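Side-chain contacts in sugar ABC transporter substrate-binding protein, BlMnBP1 (Bifidobacterium animalis subsp. lactis ATCC 27673, PDB 6I5R), which binds manno-oligosaccharides such as mannobiose and probably delivers them to the membrane part of an ABC transporter for uptake: residues 62-65 with 66-70; 121-124 with 125-128; 152-156 with 157-161; 167-170 with 171-175; 327-331 with 332-336. All coordinates share one frame; numbering follows the deposited sequence. Where two conformers were deposited one is given.

Contact 1 of 5, residues 62-65 with 66-70; sequences YIED and FNKMY
The F66 ring has the carbonyl O of I63 at its edge, close to the ring plane, and beyond the segments it pairs edge-to-face with F340 and W343 of helix 331-346. A second flat group, the amide of N67, points the same way as I63 and lies beside it, with I63 CG2 3.4 Å from N67 OD1. Its ND2 donates to Y70 O at 3.0 Å, with the acceptor only 10° out of the amide plane, and also to I73 O, which fixes the rotation of the amide. CG of N67 stands beside its own backbone N (chi1 -80°), which lays CG against the I63 carbonyl. On the solvent side K68 lies between two acids but pairs, at long range, with E64: its NZ makes a long salt bridge to E64 OE2 at 3.9 Å. A water bridges the two, giving a hydrogen to E64 OE2 at 2.7 Å and accepting one from K68 NZ at 3.1 Å. D65 runs alongside the lysine, with OD1 3.5 Å from K68 CE, while its OD2 is salt-bridged to K57. The backbone supplies F66 N to Y62 O and N67 N to I63 O, both 2.8 Å. This amphipathic helix, its apolar flank on strand 73-79 and helix 331-346, is the crossover of the beta-alpha-beta unit 38-44/59-69/73-79 in the periplasmic binding-protein fold.

Contact 2 of 5, residues 121-124 with 125-128; sequences TSEM and EKVI
One salt bridge, a set of backbone bonds and one apolar touch tie T121-M124 to E125-I128. The salt bridge runs from K126 NZ to E123 OE2 at 2.9 Å. The ammonium meets the carboxylate on its syn side, 20° out of its plane, and approaches it from an extended lysine chain, whereas the glutamate is folded at chi2 (-56°) and brings its end back along the helix. K126 CE lies 3.3 Å from E123 OE2, and the aliphatic part of the lysine runs past the carbonyl of E123. Among the backbone bonds, E125 N donates to T121 O at 2.9 Å and K126 N to E123 O. M124 O is gripped twice, by V127 N at 2.8 Å from above the carbonyl plane (47° out of it) and by I128 N at 2.9 Å nearly along the C=O axis, two bonds that turn the chain tightly just beyond helix 121-124. The apolar touch joins M124 CE to I128 CD1 at 3.6 Å. The methionine folds at chi2 and chi3, while I128 reaches it with CG1 set between N and the carbonyl carbon and CD1 extended. The short helix follows strand 119-120. M124 and I128 turn inward onto I143 of strand 139-155 and onto Y24, T121 OG1 is hydrogen-bonded to T140 OG1 of that strand, and V127 pairs through its backbone with A361.

Contact 3 of 5, residues 152-156 with 157-161; sequences IVYNK and KVFEE. With ZN (zinc ion), chain K.
Y154 drives one edge of its ring into the face of F159: CD2 sits 3.5 Å above the phenylalanine plane, over its centre, with the ring centroids 4.6 Å apart and the planes at 50°. This tilted edge-to-face pair depends on the tyrosine placing CG between its backbone N and carbonyl carbon (chi1 77°), so that the ring stands across F159 from the end of the strand. With an alanine here in place of F159, the Y154 edge would probably lose the face it rests on, and a gap would open beside I181 and T279. Strand 139-155 of the mixed sheet passes into helix 156-162 at this point, and N155 is the N-cap. Its OD1 accepts from V158 N at 2.9 Å, from above the carbonyl plane, and more weakly from K157 N at 2.8 Å. ND2 donates to M272 O outside the segments, which helps to fix the rotation of the amide. V158 CG2 leans on N155 CG at 3.6 Å, the two side chains crossing at about a right angle. The first helical bonds follow from F159 N to N155 O and from E160 N to K156 O. Outward, E160 bends at chi2 and holds a zinc ion with both carboxylate oxygens, OE1 at 1.9 Å and OE2 at 2.2 Å.

Contact 4 of 5, residues 167-170 with 171-175; sequences LPKT and PEEFQ
The backbone N of K169 donates to E173 OE1 at 2.9 Å, a fairly straight bond that meets the carboxylate on its anti side and 25° out of its plane. It belongs to the N-terminal cap of helix 171-184, where T170 is the N-cap: its OG1 accepts from E173 N at 3.1 Å, almost in line (170°). E173 thus folds back over the loop as in a capping box, but its acceptor takes the N-H of the residue before the N-cap, so the classical form of that motif is not met. CG beside the backbone N (chi1 -61°), followed by an extended chain, lifts the carboxylate past the threonine, and E173 CG lies 3.1 Å from T170 OG1. A negative charge in the first turn would probably be favoured by the helix N-terminus. T170 O then receives F174 N at 3.0 Å, starting the regular bonding. P168 points toward the helix and packs between the loop and F174, whose ring also touches I152, P306 and T246. The proline crosses the phenylalanine at a slant: P168 CB lies 3.6 Å from F174 N, and P168 CG is 3.8 Å from F174 CD1, at the ring edge and in its plane.

Contact 5 of 5, residues 327-331 with 332-336; sequences KNISK and EKQEA
I329 lies across the first turn of helix 331-346 and meets two side chains at different slants. It crosses K333 at about a right angle, its CD1 3.6 Å from K333 CB, and passes Q334 more obliquely, with CG1 3.5 Å from Q334 CG. Both touches follow from the isoleucine placing CG1 between its backbone N and carbonyl carbon (chi1 73°), which lays the longer branch along the helix start. K333 and Q334 each have CG beside the backbone N and an extended chain, but leave in different directions. The lysine stem skirts S330, with CG 3.4 Å from S330 OG, and that hydroxyl oxygen accepts from K333 N at 3.2 Å in a fairly straight bond (164°). The glutamine carries its amide back over the loop, where NE2 gives a weak, bent bond to I329 O at 3.3 Å; K19 NZ also donates to I329 O. The amide is fixed more firmly from outside: OE1 is hydrogen-bonded to K19 N and NE2 to G17 O, tying the start of the modelled chain to this helix start. An alanine here instead of Q334 would probably leave G17 O and K19 N without their mates and uncover I329 CG1. A water accepts from E332 N at 3.1 Å and weakly from K331 NZ. Helical bonding begins with Q334 N to S330 O at 2.9 Å. A serine N-cap, with an apolar residue just before it lying against the helix's fourth residue, resembles a hydrophobic staple, here using the aliphatic stem of the glutamine.

The five contacts fall into two regions with the mannobiose between them, as expected of a two-lobed binding protein. Contacts 3 and 4 are neighbours, centres 14 Å apart, and touch directly: Y154 OH lies 3.5 Å from L167 CD2, and I152 CD1 3.9 Å from F174 CZ, so the end of strand 139-155 packs on the loop and first turn of helix 171-184. Contacts 1 and 5 lie on the same side of the chain's centre, their centres 19 Å and nearest atoms about 5 Å apart. Contact 2 lies 21 Å from contact 5, centre to centre. Contacts 4 and 5, on opposite sides, have centres 50 Å apart. The Y62 side chain of contact 1 is about 12 Å from a bound mannose.

Contact 1 of 5, residues 62-65 with 66-70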
# COMPACT_ATOMS: atom_id res chain seq x y z
N TYR A 62 -11.57 9.27 16.60
CA TYR A 62 -11.64 10.16 15.45
C TYR A 62 -13.07 10.64 15.23
O TYR A 62 -13.31 11.83 14.98
CB TYR A 62 -11.15 9.46 14.18
CG TYR A 62 -9.68 9.32 14.08
CD1 TYR A 62 -8.89 10.42 13.79
CD2 TYR A 62 -9.06 8.09 14.25
CE1 TYR A 62 -7.52 10.30 13.70
CE2 TYR A 62 -7.70 7.95 14.13
CZ TYR A 62 -6.93 9.07 13.87
OH TYR A 62 -5.57 8.96 13.77
N ILE A 63 -14.04 9.73 15.31
CA ILE A 63 -15.41 10.11 15.02
C ILE A 63 -15.91 11.08 16.07
O ILE A 63 -16.63 12.04 15.77
CB ILE A 63 -16.30 8.87 14.89
CG1 ILE A 63 -15.80 8.07 13.69
CG2 ILE A 63 -17.78 9.31 14.75
CD1 ILE A 63 -16.26 6.66 13.62
N GLU A 64 -15.52 10.86 17.32
CA GLU A 64 -15.83 11.83 18.37
C GLU A 64 -15.27 13.21 18.02
O GLU A 64 -15.97 14.23 18.16
CB GLU A 64 -15.26 11.32 19.69
CG GLU A 64 -15.31 12.29 20.79
CD GLU A 64 -14.72 11.73 22.05
OE1 GLU A 64 -15.40 10.89 22.66
OE2 GLU A 64 -13.58 12.10 22.42
N ASP A 65 -14.00 13.28 17.62
CA ASP A 65 -13.41 14.56 17.24
C ASP A 65 -14.17 15.18 16.08
O ASP A 65 -14.47 16.38 16.09
CB ASP A 65 -11.94 14.40 16.88
CG ASP A 65 -11.09 14.08 18.06
OD1 ASP A 65 -11.51 14.39 19.20
OD2 ASP A 65 -10.01 13.51 17.89
N PHE A 66 -14.48 14.38 15.05
CA PHE A 66 -15.27 14.88 13.94
C PHE A 66 -16.62 15.40 14.42
O PHE A 66 -17.12 16.42 13.92
CB PHE A 66 -15.44 13.76 12.92
CG PHE A 66 -16.44 14.06 11.84
CD1 PHE A 66 -16.11 14.91 10.79
CD2 PHE A 66 -17.67 13.45 11.83
CE1 PHE A 66 -17.00 15.15 9.78
CE2 PHE A 66 -18.58 13.70 10.81
CZ PHE A 66 -18.23 14.56 9.79
N ASN A 67 -17.23 14.71 15.38
CA ASN A 67 -18.60 15.07 15.76
C ASN A 67 -18.63 16.36 16.58
O ASN A 67 -19.70 16.95 16.73
CB ASN A 67 -19.29 13.94 16.54
CG ASN A 67 -19.82 12.85 15.64
OD1 ASN A 67 -19.80 11.69 15.99
ND2 ASN A 67 -20.32 13.23 14.48
N LYS A 68 -17.49 16.81 17.08
CA LYS A 68 -17.47 18.14 17.69
C LYS A 68 -17.72 19.21 16.65
O LYS A 68 -18.29 20.27 16.95
CB LYS A 68 -16.14 18.37 18.39
CG LYS A 68 -15.79 17.31 19.47
CD LYS A 68 -14.57 17.71 20.25
CE LYS A 68 -13.81 16.51 20.81
NZ LYS A 68 -14.56 15.81 21.86
N MET A 69 -17.33 18.94 15.40
CA MET A 69 -17.51 19.89 14.31
C MET A 69 -18.81 19.67 13.55
O MET A 69 -19.45 20.65 13.14
CB MET A 69 -16.30 19.83 13.37
CG MET A 69 -16.36 20.85 12.25
SD MET A 69 -15.01 20.68 11.06
CE MET A 69 -13.56 20.99 12.08
N TYR A 70 -19.24 18.41 13.40
CA TYR A 70 -20.47 18.06 12.70
C TYR A 70 -21.22 17.06 13.55
O TYR A 70 -21.14 15.84 13.33
CB TYR A 70 -20.22 17.47 11.31
CG TYR A 70 -19.75 18.46 10.28
CD1 TYR A 70 -20.66 19.20 9.53
CD2 TYR A 70 -18.40 18.67 10.05
CE1 TYR A 70 -20.24 20.13 8.58
CE2 TYR A 70 -17.97 19.57 9.10
CZ TYR A 70 -18.89 20.30 8.37
OH TYR A 70 -18.46 21.20 7.43
O HOH W 1 -12.02 14.27 22.70

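Contact 2 of 5, residues 121-124 with 125-128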
# COMPACT_ATOMS: atom_id res chain seq x y z
N THR A 121 -9.07 16.74 -11.57
CA THR A 121 -7.78 16.41 -10.98
C THR A 121 -6.87 17.63 -10.91
O THR A 121 -6.16 17.85 -9.92
CB THR A 121 -7.11 15.28 -11.76
OG1 THR A 121 -7.99 14.16 -11.83
CG2 THR A 121 -5.82 14.86 -11.10
N SER A 122 -6.91 18.48 -11.93
CA SER A 122 -6.06 19.65 -11.91
C SER A 122 -6.41 20.58 -10.75
O SER A 122 -5.52 21.28 -10.24
CB SER A 122 -6.15 20.40 -13.23
OG SER A 122 -7.45 20.86 -13.47
N GLU A 123 -7.70 20.65 -10.37
CA GLU A 123 -8.10 21.42 -9.19
C GLU A 123 -7.74 20.70 -7.90
O GLU A 123 -7.37 21.34 -6.91
CB GLU A 123 -9.61 21.74 -9.23
CG GLU A 123 -9.98 22.92 -10.17
CD GLU A 123 -9.22 24.20 -9.82
OE1 GLU A 123 -9.42 24.75 -8.71
OE2 GLU A 123 -8.40 24.64 -10.66
N MET A 124 -7.86 19.36 -7.89
CA MET A 124 -7.56 18.62 -6.67
C MET A 124 -6.08 18.70 -6.32
O MET A 124 -5.72 18.78 -5.15
CB MET A 124 -8.01 17.17 -6.83
CG MET A 124 -9.53 16.99 -6.95
SD MET A 124 -10.36 17.52 -5.43
CE MET A 124 -9.74 16.31 -4.24
N GLU A 125 -5.21 18.71 -7.33
CA GLU A 125 -3.79 18.74 -7.02
C GLU A 125 -3.40 20.03 -6.30
O GLU A 125 -2.28 20.11 -5.79
CB GLU A 125 -2.97 18.54 -8.30
CG GLU A 125 -2.85 19.73 -9.19
CD GLU A 125 -2.01 19.46 -10.44
OE1 GLU A 125 -1.64 20.44 -11.15
OE2 GLU A 125 -1.75 18.27 -10.70
N LYS A 126 -4.28 21.02 -6.27
CA LYS A 126 -4.02 22.23 -5.49
C LYS A 126 -4.27 22.02 -4.00
O LYS A 126 -3.81 22.83 -3.19
CB LYS A 126 -4.91 23.38 -5.98
CG LYS A 126 -4.77 23.67 -7.47
CD LYS A 126 -5.57 24.92 -7.95
CE LYS A 126 -5.41 25.08 -9.46
NZ LYS A 126 -6.09 26.23 -10.09
N VAL A 127 -4.95 20.95 -3.59
CA VAL A 127 -5.36 20.83 -2.21
C VAL A 127 -5.05 19.46 -1.62
O VAL A 127 -5.10 19.27 -0.40
CB VAL A 127 -6.87 21.14 -2.07
CG1 VAL A 127 -7.11 22.59 -2.44
CG2 VAL A 127 -7.69 20.22 -2.94
N ILE A 128 -4.69 18.49 -2.47
CA ILE A 128 -4.19 17.22 -1.96
C ILE A 128 -3.00 16.76 -2.78
O ILE A 128 -2.84 17.10 -3.96
CB ILE A 128 -5.26 16.11 -1.96
CG1 ILE A 128 -5.69 15.79 -3.38
CG2 ILE A 128 -6.48 16.51 -1.11
CD1 ILE A 128 -6.68 14.62 -3.44

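Contact 3 of 5, residues 152-156 with 157-161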
# COMPACT_ATOMS: atom_id res chain seq x y z
N ILE A 152 11.37 -1.98 4.43
CA ILE A 152 11.44 -3.19 5.25
C ILE A 152 11.41 -2.79 6.71
O ILE A 152 12.21 -1.96 7.15
CB ILE A 152 12.68 -4.04 4.93
CG1 ILE A 152 12.59 -4.52 3.46
CG2 ILE A 152 12.75 -5.22 5.90
CD1 ILE A 152 13.67 -5.49 3.04
N VAL A 153 10.50 -3.38 7.46
CA VAL A 153 10.50 -3.24 8.91
C VAL A 153 11.46 -4.25 9.49
O VAL A 153 11.43 -5.43 9.13
CB VAL A 153 9.08 -3.44 9.48
CG1 VAL A 153 9.07 -3.20 11.02
CG2 VAL A 153 8.11 -2.54 8.81
N TYR A 154 12.31 -3.80 10.43
CA TYR A 154 13.37 -4.66 10.92
C TYR A 154 13.61 -4.38 12.39
O TYR A 154 13.23 -3.34 12.91
CB TYR A 154 14.65 -4.48 10.08
CG TYR A 154 15.48 -3.25 10.35
CD1 TYR A 154 15.14 -2.02 9.81
CD2 TYR A 154 16.63 -3.34 11.10
CE1 TYR A 154 15.92 -0.91 10.04
CE2 TYR A 154 17.41 -2.26 11.34
CZ TYR A 154 17.07 -1.04 10.83
OH TYR A 154 17.92 0.04 11.11
N ASN A 155 14.16 -5.37 13.06
CA ASN A 155 14.46 -5.26 14.48
C ASN A 155 15.94 -4.94 14.64
O ASN A 155 16.80 -5.77 14.34
CB ASN A 155 14.09 -6.54 15.22
CG ASN A 155 14.31 -6.42 16.71
OD1 ASN A 155 15.42 -6.12 17.14
ND2 ASN A 155 13.25 -6.62 17.51
N LYS A 156 16.22 -3.74 15.15
CA LYS A 156 17.60 -3.25 15.30
C LYS A 156 18.40 -4.08 16.29
O LYS A 156 19.62 -4.20 16.14
CB LYS A 156 17.57 -1.81 15.76
CG LYS A 156 16.73 -0.92 14.90
CD LYS A 156 16.47 0.44 15.57
CE LYS A 156 16.21 1.52 14.55
NZ LYS A 156 16.41 2.90 15.14
N LYS A 157 17.76 -4.58 17.35
CA LYS A 157 18.48 -5.39 18.32
C LYS A 157 18.90 -6.72 17.70
O LYS A 157 20.01 -7.19 17.95
CB LYS A 157 17.62 -5.63 19.54
CG LYS A 157 18.19 -6.63 20.54
CD LYS A 157 17.36 -6.72 21.81
CE LYS A 157 17.86 -7.84 22.74
NZ LYS A 157 17.41 -9.22 22.31
N VAL A 158 18.02 -7.34 16.92
CA VAL A 158 18.40 -8.56 16.23
C VAL A 158 19.54 -8.30 15.26
O VAL A 158 20.46 -9.12 15.12
CB VAL A 158 17.18 -9.16 15.51
CG1 VAL A 158 17.63 -10.36 14.64
CG2 VAL A 158 16.14 -9.57 16.53
N PHE A 159 19.48 -7.19 14.54
CA PHE A 159 20.56 -6.85 13.62
C PHE A 159 21.89 -6.69 14.36
O PHE A 159 22.93 -7.17 13.89
CB PHE A 159 20.19 -5.57 12.84
CG PHE A 159 19.39 -5.84 11.58
CD1 PHE A 159 18.30 -6.70 11.58
CD2 PHE A 159 19.73 -5.23 10.39
CE1 PHE A 159 17.60 -6.95 10.42
CE2 PHE A 159 19.06 -5.50 9.24
CZ PHE A 159 17.96 -6.35 9.26
N GLU A 160 21.88 -6.04 15.52
CA GLU A 160 23.11 -5.89 16.30
C GLU A 160 23.62 -7.24 16.78
O GLU A 160 24.83 -7.50 16.76
CB GLU A 160 22.86 -4.93 17.47
CG GLU A 160 24.11 -4.50 18.28
CD GLU A 160 25.07 -3.53 17.54
OE1 GLU A 160 24.74 -2.36 17.25
OE2 GLU A 160 26.21 -3.93 17.26
N GLU A 161 22.71 -8.14 17.19
CA GLU A 161 23.15 -9.46 17.63
C GLU A 161 23.79 -10.23 16.49
O GLU A 161 24.73 -11.01 16.70
CB GLU A 161 21.96 -10.24 18.19
CG GLU A 161 22.32 -11.62 18.69
CD GLU A 161 23.01 -11.63 20.05
OE1 GLU A 161 23.31 -10.56 20.62
OE2 GLU A 161 23.26 -12.73 20.57
ZN ZN K . 26.46 -1.82 16.66
O HOH W 2 27.45 -2.96 16.28

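Contact 4 of 5, residues 167-170 with 171-175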
# COMPACT_ATOMS: atom_id res chain seq x y z
N LEU A 167 23.22 -1.13 6.95
CA LEU A 167 22.01 -1.71 6.39
C LEU A 167 22.28 -2.23 4.98
O LEU A 167 23.04 -1.61 4.21
CB LEU A 167 20.89 -0.68 6.39
CG LEU A 167 20.51 -0.26 7.82
CD1 LEU A 167 19.47 0.88 7.76
CD2 LEU A 167 19.97 -1.41 8.64
N PRO A 168 21.69 -3.36 4.60
CA PRO A 168 21.95 -3.93 3.27
C PRO A 168 21.33 -3.07 2.19
O PRO A 168 20.24 -2.53 2.35
CB PRO A 168 21.28 -5.31 3.33
CG PRO A 168 20.28 -5.23 4.43
CD PRO A 168 20.87 -4.24 5.44
N LYS A 169 22.04 -2.95 1.06
CA LYS A 169 21.59 -2.10 -0.02
C LYS A 169 21.43 -2.81 -1.35
O LYS A 169 20.99 -2.18 -2.31
CB LYS A 169 22.58 -0.93 -0.19
CG LYS A 169 22.65 -0.00 1.02
CD LYS A 169 23.78 1.03 0.89
CE LYS A 169 23.73 1.86 -0.37
NZ LYS A 169 25.07 2.50 -0.68
N THR A 170 21.81 -4.08 -1.43
CA THR A 170 21.66 -4.91 -2.61
C THR A 170 21.04 -6.22 -2.19
O THR A 170 21.03 -6.56 -1.00
CB THR A 170 23.02 -5.18 -3.25
OG1 THR A 170 23.70 -6.14 -2.42
CG2 THR A 170 23.82 -3.86 -3.35
N PRO A 171 20.50 -6.99 -3.13
CA PRO A 171 19.95 -8.29 -2.75
C PRO A 171 20.99 -9.23 -2.17
O PRO A 171 20.69 -10.00 -1.25
CB PRO A 171 19.37 -8.82 -4.07
CG PRO A 171 18.94 -7.55 -4.79
CD PRO A 171 20.09 -6.59 -4.50
N GLU A 172 22.22 -9.17 -2.69
CA GLU A 172 23.25 -10.08 -2.20
C GLU A 172 23.63 -9.75 -0.76
O GLU A 172 23.80 -10.67 0.06
CB GLU A 172 24.47 -10.02 -3.13
CG GLU A 172 24.14 -10.45 -4.56
CD GLU A 172 23.85 -9.30 -5.55
OE1 GLU A 172 23.18 -8.28 -5.19
OE2 GLU A 172 24.30 -9.46 -6.73
N GLU A 173 23.74 -8.46 -0.43
CA GLU A 173 23.98 -8.05 0.94
C GLU A 173 22.83 -8.47 1.85
O GLU A 173 23.05 -8.94 2.97
CB GLU A 173 24.19 -6.53 1.00
CG GLU A 173 25.41 -6.00 0.19
CD GLU A 173 25.72 -4.52 0.43
OE1 GLU A 173 24.86 -3.78 0.99
OE2 GLU A 173 26.85 -4.08 0.04
N PHE A 174 21.58 -8.33 1.38
CA PHE A 174 20.43 -8.74 2.20
C PHE A 174 20.51 -10.22 2.55
O PHE A 174 20.33 -10.60 3.71
CB PHE A 174 19.12 -8.42 1.46
CG PHE A 174 17.86 -8.56 2.30
CD1 PHE A 174 17.70 -7.83 3.47
CD2 PHE A 174 16.84 -9.40 1.91
CE1 PHE A 174 16.54 -7.95 4.21
CE2 PHE A 174 15.69 -9.52 2.67
CZ PHE A 174 15.55 -8.79 3.80
N GLN A 175 20.70 -11.08 1.55
CA GLN A 175 20.79 -12.52 1.80
C GLN A 175 21.96 -12.84 2.74
O GLN A 175 21.86 -13.71 3.62
CB GLN A 175 20.95 -13.28 0.47
CG GLN A 175 19.72 -13.20 -0.51
CD GLN A 175 18.43 -13.73 0.12
OE1 GLN A 175 18.46 -14.70 0.90
NE2 GLN A 175 17.28 -13.12 -0.24

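Contact 5 of 5, residues 327-331 with 332-336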
# COMPACT_ATOMS: atom_id res chain seq x y z
N LYS A 327 -21.48 6.50 -5.57
CA LYS A 327 -22.31 7.36 -6.38
C LYS A 327 -23.81 7.05 -6.24
O LYS A 327 -24.63 7.85 -6.61
CB LYS A 327 -21.93 7.26 -7.84
CG LYS A 327 -21.96 5.87 -8.34
CD LYS A 327 -23.36 5.39 -8.51
CE LYS A 327 -23.48 4.39 -9.62
NZ LYS A 327 -24.75 4.59 -10.36
N ASN A 328 -24.15 5.89 -5.71
CA ASN A 328 -25.56 5.51 -5.63
C ASN A 328 -26.31 6.22 -4.50
O ASN A 328 -27.54 6.14 -4.45
CB ASN A 328 -25.70 4.01 -5.41
CG ASN A 328 -25.24 3.20 -6.59
OD1 ASN A 328 -25.35 3.63 -7.72
ND2 ASN A 328 -24.77 1.99 -6.34
N ILE A 329 -25.61 6.85 -3.58
CA ILE A 329 -26.30 7.36 -2.40
C ILE A 329 -26.86 8.75 -2.66
O ILE A 329 -26.54 9.40 -3.67
CB ILE A 329 -25.38 7.35 -1.16
CG1 ILE A 329 -24.33 8.46 -1.25
CG2 ILE A 329 -24.76 5.96 -0.98
CD1 ILE A 329 -23.27 8.37 -0.21
N SER A 330 -27.71 9.21 -1.74
CA SER A 330 -28.43 10.48 -1.89
C SER A 330 -27.45 11.65 -1.92
O SER A 330 -26.30 11.53 -1.49
CB SER A 330 -29.40 10.67 -0.73
OG SER A 330 -28.72 10.94 0.49
N LYS A 331 -27.92 12.80 -2.43
CA LYS A 331 -27.05 13.98 -2.45
C LYS A 331 -26.61 14.34 -1.03
O LYS A 331 -25.44 14.68 -0.80
CB LYS A 331 -27.72 15.18 -3.13
CG LYS A 331 -28.97 15.73 -2.44
CD LYS A 331 -29.25 17.22 -2.76
CE LYS A 331 -30.77 17.51 -2.86
NZ LYS A 331 -31.67 16.79 -1.86
N GLU A 332 -27.51 14.18 -0.05
CA GLU A 332 -27.17 14.51 1.33
C GLU A 332 -26.02 13.65 1.82
O GLU A 332 -25.05 14.16 2.38
CB GLU A 332 -28.41 14.35 2.23
CG GLU A 332 -28.24 14.82 3.67
CD GLU A 332 -29.55 14.80 4.48
OE1 GLU A 332 -30.40 13.87 4.26
OE2 GLU A 332 -29.77 15.74 5.32
N LYS A 333 -26.10 12.33 1.58
CA LYS A 333 -25.06 11.43 2.07
C LYS A 333 -23.77 11.58 1.27
O LYS A 333 -22.68 11.41 1.82
CB LYS A 333 -25.54 9.97 2.03
CG LYS A 333 -26.70 9.74 2.98
CD LYS A 333 -27.07 8.26 3.10
CE LYS A 333 -28.25 8.07 4.06
NZ LYS A 333 -28.36 6.66 4.45
N GLN A 334 -23.87 11.87 -0.02
CA GLN A 334 -22.67 12.20 -0.78
C GLN A 334 -21.94 13.39 -0.17
O GLN A 334 -20.71 13.37 -0.02
CB GLN A 334 -23.03 12.49 -2.24
CG GLN A 334 -23.45 11.28 -3.04
CD GLN A 334 -23.53 11.58 -4.50
OE1 GLN A 334 -23.16 12.65 -4.92
NE2 GLN A 334 -24.00 10.62 -5.30
N GLU A 335 -22.67 14.43 0.20
CA GLU A 335 -22.02 15.61 0.75
C GLU A 335 -21.52 15.35 2.16
O GLU A 335 -20.38 15.71 2.51
CB GLU A 335 -23.00 16.79 0.74
CG GLU A 335 -22.33 18.11 1.06
CD GLU A 335 -23.31 19.26 1.20
OE1 GLU A 335 -24.43 19.16 0.63
OE2 GLU A 335 -22.92 20.25 1.85
N ALA A 336 -22.32 14.66 2.98
CA ALA A 336 -21.85 14.29 4.31
C ALA A 336 -20.57 13.47 4.21
O ALA A 336 -19.63 13.69 4.98
CB ALA A 336 -22.92 13.49 5.05
O HOH W 3 -30.50 13.85 -0.56